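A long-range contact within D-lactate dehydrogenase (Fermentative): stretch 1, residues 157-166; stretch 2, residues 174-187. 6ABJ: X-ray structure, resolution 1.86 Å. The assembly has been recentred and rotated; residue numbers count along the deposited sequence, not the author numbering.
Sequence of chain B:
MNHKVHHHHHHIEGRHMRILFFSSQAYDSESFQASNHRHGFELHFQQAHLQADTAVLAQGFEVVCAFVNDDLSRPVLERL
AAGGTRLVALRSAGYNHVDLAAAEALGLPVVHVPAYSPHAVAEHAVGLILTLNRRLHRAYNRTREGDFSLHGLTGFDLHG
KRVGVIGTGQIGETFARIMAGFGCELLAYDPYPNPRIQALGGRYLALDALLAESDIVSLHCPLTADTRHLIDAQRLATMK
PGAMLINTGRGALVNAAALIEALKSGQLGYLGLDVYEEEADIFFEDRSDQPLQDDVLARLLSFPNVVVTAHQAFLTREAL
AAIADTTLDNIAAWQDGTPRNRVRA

Stretch 1 (157-166) DLHGKRVGVI
Stretch 2 174-187: TFARIMAGFGCELL

The strongest polar link is a salt bridge between Arg-162 NE and Glu-185 OE1 (3.2 Å), which forms because opposite charges sit on neighbouring strands with their side chains on one face of the sheet, the face that Leu-187 shares. The carboxylate oxygen lies at the guanidinium edge, near its plane, with an almost linear N-H...O angle of 176°. Arg-162 (chi1 m, chi2 and chi3 t) and Glu-185 (chi1 and chi2 t) are both extended. A water donates to Glu-185 OE1 and to Gly-160 O, each at 2.7 Å, linking the carboxylate to the turn before the strand.

Four backbone hydrogen bonds follow the alternation of a parallel ladder: Glu-185 N donates to Lys-161 O (2.8 Å), Val-163 N to Glu-185 O (3.0 Å), Leu-187 N to Val-163 O (2.8 Å) and Val-165 N to Leu-187 O (2.8 Å). They pair strand 162-166 with strand 185-187, Arg-162 beside Glu-185, Val-163 beside Leu-186 and Gly-164 beside Leu-187, with CA-CA separations of 4.7, 5.1 and 4.5 Å. The strand axes approach to 4.7 Å and cross at -28°. Over both strands phi is about -88 to -119° and psi about 105 to 145°.

The preceding turn is type II, from Leu-158 to Lys-161, closed by Lys-161 N to Leu-158 O (2.9 Å). Gly-160, at 90/-14, donates its N to Gly-183 O (2.9 Å). Gly-183, at 83/25, is the first residue after the helix to leave helical phi/psi, in a Schellman motif: its N bonds to Ala-180 O (2.8 Å), and Cys-184 N bonds weakly to Met-179 O (3.4 Å). A CB on Gly-183 would clash with His-159 CD2 and be jammed against Phe-182 O, which by itself calls for glycine. His-159 CA also makes a CA-H...O contact with Phe-182 O (3.5 Å).

The helix that includes residues 174-181 runs nearly antiparallel to strand 162-166, at 173°, with axes 9.4 Å apart; buried apolar side chains fill the gap in van der Waals contact. Val-163 and Val-165 (both chi1 t), two residues apart on a strand, present their side chains on the same side, toward Phe-175. Val-163 places CG1 3.8 Å from Phe-175 CE2, and CG2 4.0 Å from Met-179 CE and 3.7 Å from Cys-184 CB. Val-165 brings CG2 to Leu-186 CD1 (3.6 Å), to Phe-175 CD2 (3.9 Å) at the ring edge, and to Ala-176 CB (4.2 Å). Phe-175 is t, Met-179 is m throughout, and Leu-186 has chi1 -92° and chi2 m. Before the strand in sequence, Leu-158 (m, t) sets CD1 over one face of the Phe-182 ring (chi1 m, chi2 -90°), 4.0 Å from its centroid, a CH-pi contact. Together the stretches bury 779 Å².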

ATOM      1  N   ASP B 157       6.393  25.175   6.520  1.00 22.38           N
ATOM      2  CA  ASP B 157       7.117  25.300   7.764  1.00 24.59           C
ATOM      3  C   ASP B 157       6.092  25.482   8.883  1.00 22.96           C
ATOM      4  O   ASP B 157       5.154  26.276   8.756  1.00 23.93           O
ATOM      5  CB  ASP B 157       7.975  26.558   7.771  1.00 25.11           C
ATOM      6  CG  ASP B 157       9.119  26.493   6.806  1.00 27.88           C
ATOM      7  OD1 ASP B 157       9.302  25.446   6.152  1.00 25.17           O
ATOM      8  OD2 ASP B 157       9.840  27.506   6.705  1.00 33.62           O
ATOM      9  N   LEU B 158       6.279  24.776   9.991  1.00 23.06           N
ATOM     10  CA  LEU B 158       5.516  25.044  11.162  1.00 23.37           C
ATOM     11  C   LEU B 158       5.923  26.372  11.857  1.00 24.93           C
ATOM     12  O   LEU B 158       5.065  27.126  12.396  1.00 23.37           O
ATOM     13  CB  LEU B 158       5.663  23.909  12.167  1.00 21.82           C
ATOM     14  CG  LEU B 158       5.024  22.560  11.772  1.00 23.20           C
ATOM     15  CD1 LEU B 158       5.317  21.476  12.766  1.00 24.08           C
ATOM     16  CD2 LEU B 158       3.503  22.676  11.547  1.00 21.71           C
ATOM     17  N   HIS B 159       7.217  26.630  11.849  1.00 26.13           N
ATOM     18  CA  HIS B 159       7.725  27.905  12.365  1.00 28.56           C
ATOM     19  C   HIS B 159       6.920  29.086  11.865  1.00 27.84           C
ATOM     20  O   HIS B 159       6.755  29.246  10.680  1.00 27.26           O
ATOM     21  CB  HIS B 159       9.208  28.052  12.005  1.00 30.95           C
ATOM     22  CG  HIS B 159       9.837  29.269  12.595  1.00 35.34           C
ATOM     23  ND1 HIS B 159      10.152  30.385  11.843  1.00 39.22           N
ATOM     24  CD2 HIS B 159      10.187  29.563  13.865  1.00 37.04           C
ATOM     25  CE1 HIS B 159      10.652  31.319  12.633  1.00 36.36           C
ATOM     26  NE2 HIS B 159      10.684  30.837  13.856  1.00 35.77           N
ATOM     27  N   GLY B 160       6.392  29.905  12.774  1.00 26.04           N
ATOM     28  CA  GLY B 160       5.701  31.108  12.394  1.00 25.35           C
ATOM     29  C   GLY B 160       4.202  30.906  12.178  1.00 27.68           C
ATOM     30  O   GLY B 160       3.432  31.890  12.168  1.00 26.43           O
ATOM     31  N   LYS B 161       3.735  29.654  12.072  1.00 25.10           N
ATOM     32  CA  LYS B 161       2.313  29.429  11.833  1.00 24.30           C
ATOM     33  C   LYS B 161       1.489  29.596  13.129  1.00 23.77           C
ATOM     34  O   LYS B 161       2.000  29.448  14.246  1.00 24.76           O
ATOM     35  CB  LYS B 161       2.044  28.029  11.254  1.00 24.87           C
ATOM     36  CG  LYS B 161       2.684  27.745   9.912  1.00 23.88           C
ATOM     37  CD  LYS B 161       2.214  28.759   8.862  1.00 25.24           C
ATOM     38  CE  LYS B 161       2.766  28.540   7.453  1.00 26.55           C
ATOM     39  NZ  LYS B 161       4.252  28.452   7.451  1.00 26.77           N
ATOM     40  N   ARG B 162       0.219  29.950  12.956  1.00 24.15           N
ATOM     41  CA  ARG B 162      -0.710  30.086  14.077  1.00 25.24           C
ATOM     42  C   ARG B 162      -1.351  28.756  14.368  1.00 25.16           C
ATOM     43  O   ARG B 162      -1.944  28.153  13.466  1.00 23.95           O
ATOM     44  CB  ARG B 162      -1.801  31.109  13.713  1.00 25.99           C
ATOM     45  CG  ARG B 162      -1.190  32.500  13.653  1.00 32.89           C
ATOM     46  CD  ARG B 162      -1.993  33.511  12.879  1.00 38.39           C
ATOM     47  NE  ARG B 162      -1.142  34.700  12.834  1.00 43.91           N
ATOM     48  CZ  ARG B 162      -1.318  35.702  11.986  1.00 51.40           C
ATOM     49  NH1 ARG B 162      -2.320  35.664  11.116  1.00 49.64           N
ATOM     50  NH2 ARG B 162      -0.530  36.778  12.056  1.00 52.16           N
ATOM     51  N   VAL B 163      -1.250  28.316  15.610  1.00 25.24           N
ATOM     52  CA  VAL B 163      -1.749  27.063  16.042  1.00 24.32           C
ATOM     53  C   VAL B 163      -2.786  27.366  17.119  1.00 25.74           C
ATOM     54  O   VAL B 163      -2.462  27.971  18.129  1.00 26.30           O
ATOM     55  CB  VAL B 163      -0.624  26.230  16.610  1.00 25.45           C
ATOM     56  CG1 VAL B 163      -1.160  24.949  17.226  1.00 25.13           C
ATOM     57  CG2 VAL B 163       0.407  25.870  15.538  1.00 27.30           C
ATOM     58  N   GLY B 164      -4.012  26.941  16.885  1.00 24.77           N
ATOM     59  CA  GLY B 164      -5.110  27.208  17.794  1.00 25.60           C
ATOM     60  C   GLY B 164      -5.476  25.980  18.588  1.00 27.29           C
ATOM     61  O   GLY B 164      -5.875  24.931  18.046  1.00 27.07           O
ATOM     62  N   VAL B 165      -5.378  26.131  19.907  1.00 26.93           N
ATOM     63  CA  VAL B 165      -5.644  25.076  20.846  1.00 26.90           C
ATOM     64  C   VAL B 165      -6.979  25.296  21.491  1.00 28.62           C
ATOM     65  O   VAL B 165      -7.175  26.310  22.234  1.00 30.61           O
ATOM     66  CB  VAL B 165      -4.575  25.074  21.913  1.00 28.91           C
ATOM     67  CG1 VAL B 165      -4.767  23.878  22.843  1.00 30.77           C
ATOM     68  CG2 VAL B 165      -3.205  25.085  21.270  1.00 28.88           C
ATOM     69  N   ILE B 166      -7.901  24.395  21.215  1.00 27.25           N
ATOM     70  CA  ILE B 166      -9.207  24.476  21.772  1.00 27.66           C
ATOM     71  C   ILE B 166      -9.268  23.528  22.979  1.00 28.70           C
ATOM     72  O   ILE B 166      -9.341  22.302  22.842  1.00 26.65           O
ATOM     73  CB  ILE B 166     -10.264  24.139  20.721  1.00 29.47           C
ATOM     74  CG1 ILE B 166     -10.207  25.220  19.631  1.00 29.22           C
ATOM     75  CG2 ILE B 166     -11.693  24.119  21.309  1.00 30.12           C
ATOM     76  CD1 ILE B 166     -11.100  24.894  18.481  1.00 29.03           C
ATOM     77  N   THR B 174      -0.005  20.663  27.250  1.00 28.05           N
ATOM     78  CA  THR B 174       1.165  19.904  26.864  1.00 29.44           C
ATOM     79  C   THR B 174       1.410  20.057  25.361  1.00 27.27           C
ATOM     80  O   THR B 174       2.542  20.280  24.906  1.00 25.51           O
ATOM     81  CB  THR B 174       0.984  18.417  27.218  1.00 30.95           C
ATOM     82  OG1 THR B 174       0.603  18.287  28.608  1.00 34.82           O
ATOM     83  CG2 THR B 174       2.259  17.610  26.950  1.00 31.44           C
ATOM     84  N   PHE B 175       0.330  19.900  24.596  1.00 28.57           N
ATOM     85  CA  PHE B 175       0.381  20.146  23.136  1.00 27.07           C
ATOM     86  C   PHE B 175       0.865  21.565  22.841  1.00 26.22           C
ATOM     87  O   PHE B 175       1.737  21.826  21.966  1.00 25.41           O
ATOM     88  CB  PHE B 175      -1.018  19.898  22.581  1.00 26.62           C
ATOM     89  CG  PHE B 175      -1.162  20.258  21.115  1.00 25.80           C
ATOM     90  CD1 PHE B 175      -0.661  19.407  20.164  1.00 25.98           C
ATOM     91  CD2 PHE B 175      -1.700  21.477  20.714  1.00 24.42           C
ATOM     92  CE1 PHE B 175      -0.775  19.719  18.787  1.00 26.08           C
ATOM     93  CE2 PHE B 175      -1.785  21.820  19.344  1.00 25.82           C
ATOM     94  CZ  PHE B 175      -1.346  20.916  18.393  1.00 24.58           C
ATOM     95  N   ALA B 176       0.295  22.530  23.541  1.00 26.75           N
ATOM     96  CA  ALA B 176       0.691  23.926  23.299  1.00 24.88           C
ATOM     97  C   ALA B 176       2.185  24.138  23.521  1.00 24.99           C
ATOM     98  O   ALA B 176       2.850  24.833  22.715  1.00 24.94           O
ATOM     99  CB  ALA B 176      -0.144  24.880  24.143  1.00 27.09           C
ATOM    100  N   ARG B 177       2.758  23.561  24.586  1.00 27.95           N
ATOM    101  CA  ARG B 177       4.170  23.752  24.885  1.00 28.85           C
ATOM    102  C   ARG B 177       5.043  23.149  23.787  1.00 28.57           C
ATOM    103  O   ARG B 177       6.068  23.709  23.357  1.00 26.74           O
ATOM    104  CB  ARG B 177       4.550  23.101  26.268  1.00 34.18           C
ATOM    105  CG  ARG B 177       6.031  23.224  26.653  1.00 40.80           C
ATOM    106  CD  ARG B 177       6.289  23.283  28.192  1.00 47.74           C
ATOM    107  NE  ARG B 177       5.254  22.547  28.901  1.00 52.94           N
ATOM    108  CZ  ARG B 177       4.246  23.073  29.602  1.00 49.26           C
ATOM    109  NH1 ARG B 177       4.139  24.355  29.790  1.00 52.59           N
ATOM    110  NH2 ARG B 177       3.315  22.271  30.119  1.00 59.10           N
ATOM    111  N   ILE B 178       4.663  21.970  23.306  1.00 30.47           N
ATOM    112  CA  ILE B 178       5.431  21.375  22.194  1.00 27.97           C
ATOM    113  C   ILE B 178       5.374  22.268  20.985  1.00 28.12           C
ATOM    114  O   ILE B 178       6.397  22.527  20.384  1.00 27.11           O
ATOM    115  CB  ILE B 178       4.895  19.998  21.805  1.00 29.71           C
ATOM    116  CG1 ILE B 178       5.077  19.018  22.956  1.00 32.30           C
ATOM    117  CG2 ILE B 178       5.686  19.458  20.629  1.00 28.90           C
ATOM    118  CD1 ILE B 178       4.297  17.729  22.792  1.00 33.77           C
ATOM    119  N   MET B 179       4.185  22.760  20.618  1.00 26.35           N
ATOM    120  CA  MET B 179       4.083  23.537  19.382  1.00 26.40           C
ATOM    121  C   MET B 179       4.806  24.910  19.516  1.00 29.50           C
ATOM    122  O   MET B 179       5.374  25.416  18.518  1.00 27.51           O
ATOM    123  CB  MET B 179       2.636  23.740  18.925  1.00 25.74           C
ATOM    124  CG  MET B 179       1.888  22.443  18.611  1.00 24.26           C
ATOM    125  SD  MET B 179       2.766  21.464  17.336  1.00 25.29           S
ATOM    126  CE  MET B 179       2.474  22.478  15.897  1.00 22.96           C
ATOM    127  N   ALA B 180       4.785  25.482  20.720  1.00 30.66           N
ATOM    128  CA  ALA B 180       5.610  26.657  21.011  1.00 32.53           C
ATOM    129  C   ALA B 180       7.081  26.454  20.736  1.00 30.00           C
ATOM    130  O   ALA B 180       7.711  27.323  20.180  1.00 29.18           O
ATOM    131  CB  ALA B 180       5.398  27.105  22.442  1.00 34.79           C
ATOM    132  N   GLY B 181       7.610  25.258  20.991  1.00 29.05           N
ATOM    133  CA  GLY B 181       9.015  24.930  20.686  1.00 29.11           C
ATOM    134  C   GLY B 181       9.399  24.881  19.230  1.00 30.75           C
ATOM    135  O   GLY B 181      10.578  25.047  18.870  1.00 30.45           O
ATOM    136  N   PHE B 182       8.391  24.686  18.363  1.00 29.37           N
ATOM    137  CA  PHE B 182       8.601  24.769  16.920  1.00 28.48           C
ATOM    138  C   PHE B 182       8.631  26.256  16.483  1.00 27.53           C
ATOM    139  O   PHE B 182       8.913  26.561  15.328  1.00 28.65           O
ATOM    140  CB  PHE B 182       7.457  24.049  16.170  1.00 27.17           C
ATOM    141  CG  PHE B 182       7.543  22.558  16.114  1.00 27.73           C
ATOM    142  CD1 PHE B 182       8.217  21.943  15.064  1.00 29.02           C
ATOM    143  CD2 PHE B 182       6.845  21.763  16.999  1.00 29.20           C
ATOM    144  CE1 PHE B 182       8.299  20.562  14.999  1.00 28.62           C
ATOM    145  CE2 PHE B 182       6.907  20.338  16.905  1.00 29.88           C
ATOM    146  CZ  PHE B 182       7.604  19.763  15.895  1.00 27.46           C
ATOM    147  N   GLY B 183       8.345  27.194  17.413  1.00 28.41           N
ATOM    148  CA  GLY B 183       8.273  28.607  17.020  1.00 29.23           C
ATOM    149  C   GLY B 183       6.933  28.991  16.418  1.00 29.02           C
ATOM    150  O   GLY B 183       6.839  29.923  15.619  1.00 28.12           O
ATOM    151  N   CYS B 184       5.893  28.241  16.781  1.00 28.82           N
ATOM    152  CA  CYS B 184       4.570  28.581  16.317  1.00 27.76           C
ATOM    153  C   CYS B 184       4.058  29.725  17.199  1.00 28.38           C
ATOM    154  O   CYS B 184       4.473  29.883  18.346  1.00 28.28           O
ATOM    155  CB  CYS B 184       3.660  27.385  16.452  1.00 28.55           C
ATOM    156  SG  CYS B 184       4.191  25.968  15.465  1.00 26.93           S
ATOM    157  N   GLU B 185       3.105  30.449  16.650  1.00 26.70           N
ATOM    158  CA  GLU B 185       2.383  31.461  17.388  1.00 29.73           C
ATOM    159  C   GLU B 185       1.149  30.766  17.930  1.00 28.59           C
ATOM    160  O   GLU B 185       0.258  30.362  17.140  1.00 27.88           O
ATOM    161  CB  GLU B 185       1.992  32.581  16.433  1.00 32.67           C
ATOM    162  CG  GLU B 185       1.242  33.716  17.114  1.00 34.73           C
ATOM    163  CD  GLU B 185       0.796  34.821  16.192  1.00 35.79           C
ATOM    164  OE1 GLU B 185       1.177  34.927  15.014  1.00 33.40           O
ATOM    165  OE2 GLU B 185      -0.008  35.592  16.703  1.00 37.11           O
ATOM    166  N   LEU B 186       1.054  30.667  19.259  1.00 27.05           N
ATOM    167  CA  LEU B 186      -0.027  29.939  19.910  1.00 28.05           C
ATOM    168  C   LEU B 186      -1.292  30.761  20.246  1.00 29.32           C
ATOM    169  O   LEU B 186      -1.183  31.778  20.954  1.00 32.46           O
ATOM    170  CB  LEU B 186       0.439  29.353  21.199  1.00 28.28           C
ATOM    171  CG  LEU B 186       0.969  27.923  21.097  1.00 35.51           C
ATOM    172  CD1 LEU B 186      -0.125  26.935  20.790  1.00 35.14           C
ATOM    173  CD2 LEU B 186       2.041  27.848  20.044  1.00 37.28           C
ATOM    174  N   LEU B 187      -2.451  30.282  19.781  1.00 28.18           N
ATOM    175  CA  LEU B 187      -3.774  30.848  20.058  1.00 28.80           C
ATOM    176  C   LEU B 187      -4.548  29.823  20.835  1.00 29.55           C
ATOM    177  O   LEU B 187      -4.379  28.615  20.681  1.00 29.57           O
ATOM    178  CB  LEU B 187      -4.529  31.214  18.793  1.00 30.84           C
ATOM    179  CG  LEU B 187      -3.749  32.012  17.761  1.00 30.62           C
ATOM    180  CD1 LEU B 187      -4.623  32.285  16.586  1.00 31.13           C
ATOM    181  CD2 LEU B 187      -3.190  33.293  18.304  1.00 31.72           C
TER
HETATM  182  O   HOH W   1       3.254  34.270  13.377  1.00 33.84           O